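Local coordinates for protein methyltransferase 1 (Methanosarcina barkeri, PDB 2I2X) that transfers the methyl group of methanol to the cob(I)amide carried by its partner MtaC, using a zinc-containing active site, in the methanol pathway of methanogenesis, at residues L302-C307 / A338-A343. Residues are numbered along the deposited sequence; the frame is centred on the assembly and turned at random.
Sequences LVMQCC and ALMNTA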
ATOM      1  N   LEU A 302      -0.378 -11.481  14.193  1.00  3.44           N
ATOM      2  CA  LEU A 302       0.295 -12.427  15.040  1.00  3.66           C
ATOM      3  C   LEU A 302       1.816 -12.456  14.808  1.00  5.06           C
ATOM      4  O   LEU A 302       2.574 -12.575  15.778  1.00  5.53           O
ATOM      5  CB  LEU A 302      -0.310 -13.805  14.860  1.00  3.85           C
ATOM      6  CG  LEU A 302       0.330 -14.995  15.589  1.00  3.01           C
ATOM      7  CD1 LEU A 302      -0.703 -16.030  15.857  1.00  2.25           C
ATOM      8  CD2 LEU A 302       1.503 -15.566  14.805  1.00  2.00           C
ATOM      9  N   VAL A 303       2.264 -12.342  13.558  1.00  5.16           N
ATOM     10  CA  VAL A 303       3.694 -12.435  13.259  1.00  6.01           C
ATOM     11  C   VAL A 303       4.552 -11.293  13.843  1.00  6.75           C
ATOM     12  O   VAL A 303       5.791 -11.359  13.784  1.00  7.58           O
ATOM     13  CB  VAL A 303       3.956 -12.494  11.720  1.00  6.86           C
ATOM     14  CG1 VAL A 303       3.576 -13.876  11.168  1.00  5.84           C
ATOM     15  CG2 VAL A 303       3.188 -11.373  10.984  1.00  5.91           C
ATOM     16  N   MET A 304       3.920 -10.249  14.383  1.00  5.68           N
ATOM     17  CA  MET A 304       4.670  -9.125  14.941  1.00  5.91           C
ATOM     18  C   MET A 304       5.100  -9.479  16.360  1.00  5.81           C
ATOM     19  O   MET A 304       6.022  -8.855  16.928  1.00  6.06           O
ATOM     20  CB  MET A 304       3.828  -7.821  14.993  1.00  5.82           C
ATOM     21  CG  MET A 304       3.574  -7.095  13.658  1.00  6.55           C
ATOM     22  SD  MET A 304       2.697  -5.474  13.675  1.00  7.60           S
ATOM     23  CE  MET A 304       1.082  -6.119  13.990  1.00  6.26           C
ATOM     24  N   GLN A 305       4.434 -10.493  16.912  1.00  4.79           N
ATOM     25  CA  GLN A 305       4.467 -10.815  18.334  1.00  3.78           C
ATOM     26  C   GLN A 305       5.895 -10.804  18.895  1.00  3.77           C
ATOM     27  O   GLN A 305       6.109 -10.429  20.041  1.00  2.28           O
ATOM     28  CB  GLN A 305       3.803 -12.180  18.555  1.00  4.41           C
ATOM     29  CG  GLN A 305       4.629 -13.350  17.976  1.00  3.35           C
ATOM     30  CD  GLN A 305       3.861 -14.649  17.814  1.00  4.32           C
ATOM     31  OE1 GLN A 305       2.932 -14.956  18.556  1.00  2.96           O
ATOM     32  NE2 GLN A 305       4.284 -15.443  16.844  1.00  6.30           N
ATOM     33  N   CYS A 306       6.853 -11.258  18.082  1.00  3.59           N
ATOM     34  CA  CYS A 306       8.243 -11.299  18.473  1.00  4.09           C
ATOM     35  C   CYS A 306       9.188 -10.912  17.349  1.00  3.83           C
ATOM     36  O   CYS A 306      10.339 -11.320  17.370  1.00  5.74           O
ATOM     37  CB  CYS A 306       8.626 -12.680  18.989  1.00  4.19           C
ATOM     38  SG  CYS A 306       7.650 -13.280  20.392  1.00  6.87           S
ATOM     39  N   CYS A 307       8.745 -10.131  16.376  1.00  3.13           N
ATOM     40  CA  CYS A 307       9.643  -9.748  15.303  1.00  3.64           C
ATOM     41  C   CYS A 307      10.734  -8.808  15.803  1.00  3.95           C
ATOM     42  O   CYS A 307      10.564  -8.152  16.802  1.00  3.97           O
ATOM     43  CB  CYS A 307       8.879  -9.082  14.165  1.00  3.58           C
ATOM     44  SG  CYS A 307       8.167  -7.472  14.612  1.00  4.47           S
ATOM     45  N   ALA A 338       6.952   2.019  15.332  1.00  4.23           N
ATOM     46  CA  ALA A 338       6.902   3.042  16.368  1.00  4.67           C
ATOM     47  C   ALA A 338       5.960   2.642  17.537  1.00  4.65           C
ATOM     48  O   ALA A 338       6.258   2.900  18.713  1.00  4.96           O
ATOM     49  CB  ALA A 338       6.555   4.433  15.782  1.00  4.65           C
ATOM     50  N   LEU A 339       4.877   1.956  17.206  1.00  4.57           N
ATOM     51  CA  LEU A 339       3.914   1.442  18.179  1.00  4.89           C
ATOM     52  C   LEU A 339       4.597   0.422  19.056  1.00  5.36           C
ATOM     53  O   LEU A 339       4.525   0.458  20.308  1.00  5.74           O
ATOM     54  CB  LEU A 339       2.713   0.795  17.452  1.00  4.30           C
ATOM     55  CG  LEU A 339       1.594   0.295  18.369  1.00  6.02           C
ATOM     56  CD1 LEU A 339       0.929   1.480  19.117  1.00  5.60           C
ATOM     57  CD2 LEU A 339       0.557  -0.587  17.613  1.00  3.53           C
ATOM     58  N   MET A 340       5.296  -0.491  18.400  1.00  5.80           N
ATOM     59  CA  MET A 340       5.983  -1.534  19.129  1.00  5.65           C
ATOM     60  C   MET A 340       7.022  -0.873  20.021  1.00  5.98           C
ATOM     61  O   MET A 340       7.089  -1.201  21.196  1.00  6.76           O
ATOM     62  CB  MET A 340       6.582  -2.579  18.182  1.00  5.77           C
ATOM     63  CG  MET A 340       5.551  -3.626  17.693  1.00  4.61           C
ATOM     64  SD  MET A 340       6.298  -4.881  16.616  1.00  5.41           S
ATOM     65  CE  MET A 340       6.561  -3.971  15.082  1.00  2.15           C
ATOM     66  N   ASN A 341       7.792   0.089  19.499  1.00  5.38           N
ATOM     67  CA  ASN A 341       8.887   0.639  20.289  1.00  5.43           C
ATOM     68  C   ASN A 341       8.404   1.414  21.485  1.00  5.68           C
ATOM     69  O   ASN A 341       9.089   1.434  22.495  1.00  6.05           O
ATOM     70  CB  ASN A 341       9.868   1.453  19.447  1.00  5.01           C
ATOM     71  CG  ASN A 341      10.545   0.622  18.357  1.00  7.38           C
ATOM     72  OD1 ASN A 341      10.562  -0.640  18.407  1.00  8.57           O
ATOM     73  ND2 ASN A 341      11.143   1.319  17.372  1.00  4.87           N
ATOM     74  N   THR A 342       7.219   2.035  21.377  1.00  6.03           N
ATOM     75  CA  THR A 342       6.571   2.745  22.497  1.00  5.36           C
ATOM     76  C   THR A 342       6.156   1.766  23.616  1.00  5.77           C
ATOM     77  O   THR A 342       6.203   2.102  24.810  1.00  6.30           O
ATOM     78  CB  THR A 342       5.296   3.516  21.987  1.00  5.01           C
ATOM     79  OG1 THR A 342       5.668   4.463  20.990  1.00  3.99           O
ATOM     80  CG2 THR A 342       4.575   4.260  23.110  1.00  3.15           C
ATOM     81  N   ALA A 343       5.686   0.586  23.208  1.00  5.67           N
ATOM     82  CA  ALA A 343       5.359  -0.515  24.113  1.00  5.57           C
ATOM     83  C   ALA A 343       6.597  -0.912  24.904  1.00  5.39           C
ATOM     84  O   ALA A 343       6.554  -1.060  26.139  1.00  6.27           O
ATOM     85  CB  ALA A 343       4.813  -1.705  23.332  1.00  4.70           C
TER
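Met-340 reaches out from helix 325-345 and sets its thioether against the turn that holds Met-304 and Cys-307. The apolar contacts all centre on this one side chain. Its SD lies 3.8 Å from SG of Cys-307. The same sulfur is 4.2 Å from CB of Met-304. CB and CG run out straight (chi2 -178°) and span much of the 8.8 Å between the CA atoms of Met-304 and Met-340, bringing SD of Met-340 within 4.0 Å of Met-304 O; the bend at chi3 (-74°) then turns CE to lie beside Cys-307. A long, unbranched methionine suits such a gap, and a small, polarisable cysteine thiol suits the side that receives it. In the TIM barrel of MtaB, residues 302-307 lead into strand 309-311, so the contact ties the approach to a barrel strand to a helix that follows the barrel strands in sequence. Phe-19 also touches Met-340, and Met-304 packs on Met-356 and Trp-310.

Polar bonds run along each segment or to other parts of the fold, such as Asn-341 OD1 to Thr-39 N. Cys-307 N donates to Met-304 O at 3.1 Å, closing the turn that presents both residues to Met-340. On the helix, Ala-338 O accepts both Thr-342 N and Thr-342 OG1, from opposite faces of its carbonyl plane; the hydroxyl bond satisfies the threonine at a buried position. Thr-342 also packs on Ser-359 of the second MtaB subunit.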